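Local coordinates for mandelate racemase/muconate lactonizing enzyme family protein (Sulfitobacter sp. NAS-14.1, PDB 3T4W) that probably acts as a lyase or racemase of the enolase superfamily, abstracting a proton from a carboxylate substrate, though its substrate is not established, at residues V32-A37 / H399-N404. Residues are numbered along the deposited sequence; the frame is centred on the assembly and turned at random.
Sequences VTAPPA and HPYTGN
Ala34 and His399 supply the one direct backbone hydrogen bond of this contact, a compact example of how a strand end can be joined to a loop remote in sequence by a main-chain bond, a water bridge and a small apolar patch. Ala34 N donates to His399 O over 2.7 Å with an N-H...O angle of 157°, and Thr33 CA gives the same oxygen a supplementary CA-H...O contact. Two residues back along the strand and two further along the loop, a water bridges the two segments: it donates to Val32 O at 2.6 Å and accepts from Tyr401 N at 2.9 Å, standing in for a second direct bond between the backbones.

In the two-domain architecture of the enolase superfamily, an N-terminal capping domain packs against a barrel domain; here the end of strand 25-33, at the edge of the three-stranded antiparallel sheet of the cap, meets the loop that follows helix 393-398 near the C-terminus.

Apolar packing centres on Tyr401. Its CB lies 3.8 Å from Val32 CG1, while Ala34 CB sits at the edge of the ring, near its plane and 3.8 Å from CD1. With CG anti to the backbone N (chi1 176°), the ring runs on past Ala34, and its OH bonds to Gly405 O. Pro36 CG approaches the His399 ring obliquely, 4.1 Å from NE2; ND1 of that ring is bonded to Leu395 O.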
loop_
_atom_site.group_PDB
_atom_site.type_symbol
_atom_site.label_atom_id
_atom_site.label_comp_id
_atom_site.label_asym_id
_atom_site.label_seq_id
_atom_site.Cartn_x
_atom_site.Cartn_y
_atom_site.Cartn_z
ATOM N N VAL A 32 -12.862 -21.688 43.083
ATOM C CA VAL A 32 -12.298 -20.350 43.138
ATOM C C VAL A 32 -11.487 -20.167 44.422
ATOM O O VAL A 32 -12.023 -20.222 45.527
ATOM C CB VAL A 32 -13.396 -19.285 43.049
ATOM C CG1 VAL A 32 -12.806 -17.898 43.225
ATOM C CG2 VAL A 32 -14.130 -19.407 41.726
ATOM N N THR A 33 -10.186 -19.964 44.269
ATOM C CA THR A 33 -9.309 -19.816 45.417
ATOM C C THR A 33 -8.693 -18.427 45.413
ATOM O O THR A 33 -8.478 -17.842 44.358
ATOM C CB THR A 33 -8.207 -20.889 45.413
ATOM O OG1 THR A 33 -7.697 -21.063 46.740
ATOM C CG2 THR A 33 -7.077 -20.494 44.471
ATOM N N ALA A 34 -8.430 -17.889 46.596
ATOM C CA ALA A 34 -7.904 -16.538 46.697
ATOM C C ALA A 34 -6.563 -16.525 47.408
ATOM O O ALA A 34 -6.452 -16.973 48.549
ATOM C CB ALA A 34 -8.897 -15.633 47.406
ATOM N N PRO A 35 -5.538 -16.003 46.733
ATOM C CA PRO A 35 -4.182 -15.917 47.286
ATOM C C PRO A 35 -4.140 -15.072 48.558
ATOM O O PRO A 35 -4.744 -14.005 48.607
ATOM C CB PRO A 35 -3.390 -15.222 46.170
ATOM C CG PRO A 35 -4.204 -15.408 44.924
ATOM C CD PRO A 35 -5.629 -15.462 45.366
ATOM N N PRO A 36 -3.432 -15.548 49.589
ATOM C CA PRO A 36 -3.208 -14.740 50.792
ATOM C C PRO A 36 -2.467 -13.460 50.427
ATOM O O PRO A 36 -1.710 -13.461 49.452
ATOM C CB PRO A 36 -2.290 -15.622 51.640
ATOM C CG PRO A 36 -2.502 -17.007 51.129
ATOM C CD PRO A 36 -2.776 -16.863 49.671
ATOM N N ALA A 37 -2.676 -12.390 51.189
ATOM C CA ALA A 37 -1.957 -11.140 50.956
ATOM C C ALA A 37 -0.448 -11.388 50.976
ATOM O O ALA A 37 0.022 -12.263 51.698
ATOM C CB ALA A 37 -2.341 -10.100 52.001
ATOM N N HIS A 399 -8.982 -21.636 51.014
ATOM C CA HIS A 399 -8.802 -20.216 50.711
ATOM C C HIS A 399 -9.847 -19.667 49.739
ATOM O O HIS A 399 -9.517 -19.271 48.621
ATOM C CB HIS A 399 -7.386 -19.941 50.202
ATOM C CG HIS A 399 -6.336 -20.047 51.263
ATOM N ND1 HIS A 399 -5.657 -21.218 51.527
ATOM C CD2 HIS A 399 -5.855 -19.131 52.136
ATOM C CE1 HIS A 399 -4.800 -21.017 52.510
ATOM N NE2 HIS A 399 -4.900 -19.759 52.899
ATOM N N PRO A 400 -11.114 -19.617 50.181
ATOM C CA PRO A 400 -12.198 -19.122 49.330
ATOM C C PRO A 400 -12.025 -17.634 49.068
ATOM O O PRO A 400 -11.383 -16.933 49.861
ATOM C CB PRO A 400 -13.458 -19.329 50.187
ATOM C CG PRO A 400 -13.008 -19.979 51.459
ATOM C CD PRO A 400 -11.541 -19.778 51.579
ATOM N N TYR A 401 -12.597 -17.156 47.968
ATOM C CA TYR A 401 -12.577 -15.734 47.678
ATOM C C TYR A 401 -13.821 -15.069 48.250
ATOM O O TYR A 401 -14.947 -15.448 47.932
ATOM C CB TYR A 401 -12.471 -15.474 46.181
ATOM C CG TYR A 401 -12.554 -14.007 45.838
ATOM C CD1 TYR A 401 -11.584 -13.119 46.281
ATOM C CD2 TYR A 401 -13.602 -13.511 45.075
ATOM C CE1 TYR A 401 -11.657 -11.775 45.976
ATOM C CE2 TYR A 401 -13.680 -12.164 44.761
ATOM C CZ TYR A 401 -12.704 -11.300 45.215
ATOM O OH TYR A 401 -12.772 -9.958 44.909
ATOM N N THR A 402 -13.603 -14.078 49.104
ATOM C CA THR A 402 -14.689 -13.449 49.836
ATOM C C THR A 402 -14.845 -11.988 49.447
ATOM O O THR A 402 -15.571 -11.240 50.101
ATOM C CB THR A 402 -14.430 -13.523 51.345
ATOM O OG1 THR A 402 -13.151 -12.947 51.635
ATOM C CG2 THR A 402 -14.433 -14.969 51.807
ATOM N N GLY A 403 -14.161 -11.588 48.378
ATOM C CA GLY A 403 -14.157 -10.201 47.954
ATOM C C GLY A 403 -15.307 -9.848 47.032
ATOM O O GLY A 403 -16.067 -10.719 46.597
ATOM N N ASN A 404 -15.434 -8.559 46.742
ATOM C CA ASN A 404 -16.431 -8.069 45.801
ATOM C C ASN A 404 -15.790 -7.819 44.448
ATOM O O ASN A 404 -16.460 -7.840 43.418
ATOM C CB ASN A 404 -17.035 -6.750 46.294
ATOM C CG ASN A 404 -17.992 -6.935 47.458
ATOM O OD1 ASN A 404 -18.440 -8.048 47.745
ATOM N ND2 ASN A 404 -18.321 -5.834 48.131
HETATM O O HOH W 1 -14.128 -19.060 46.434
#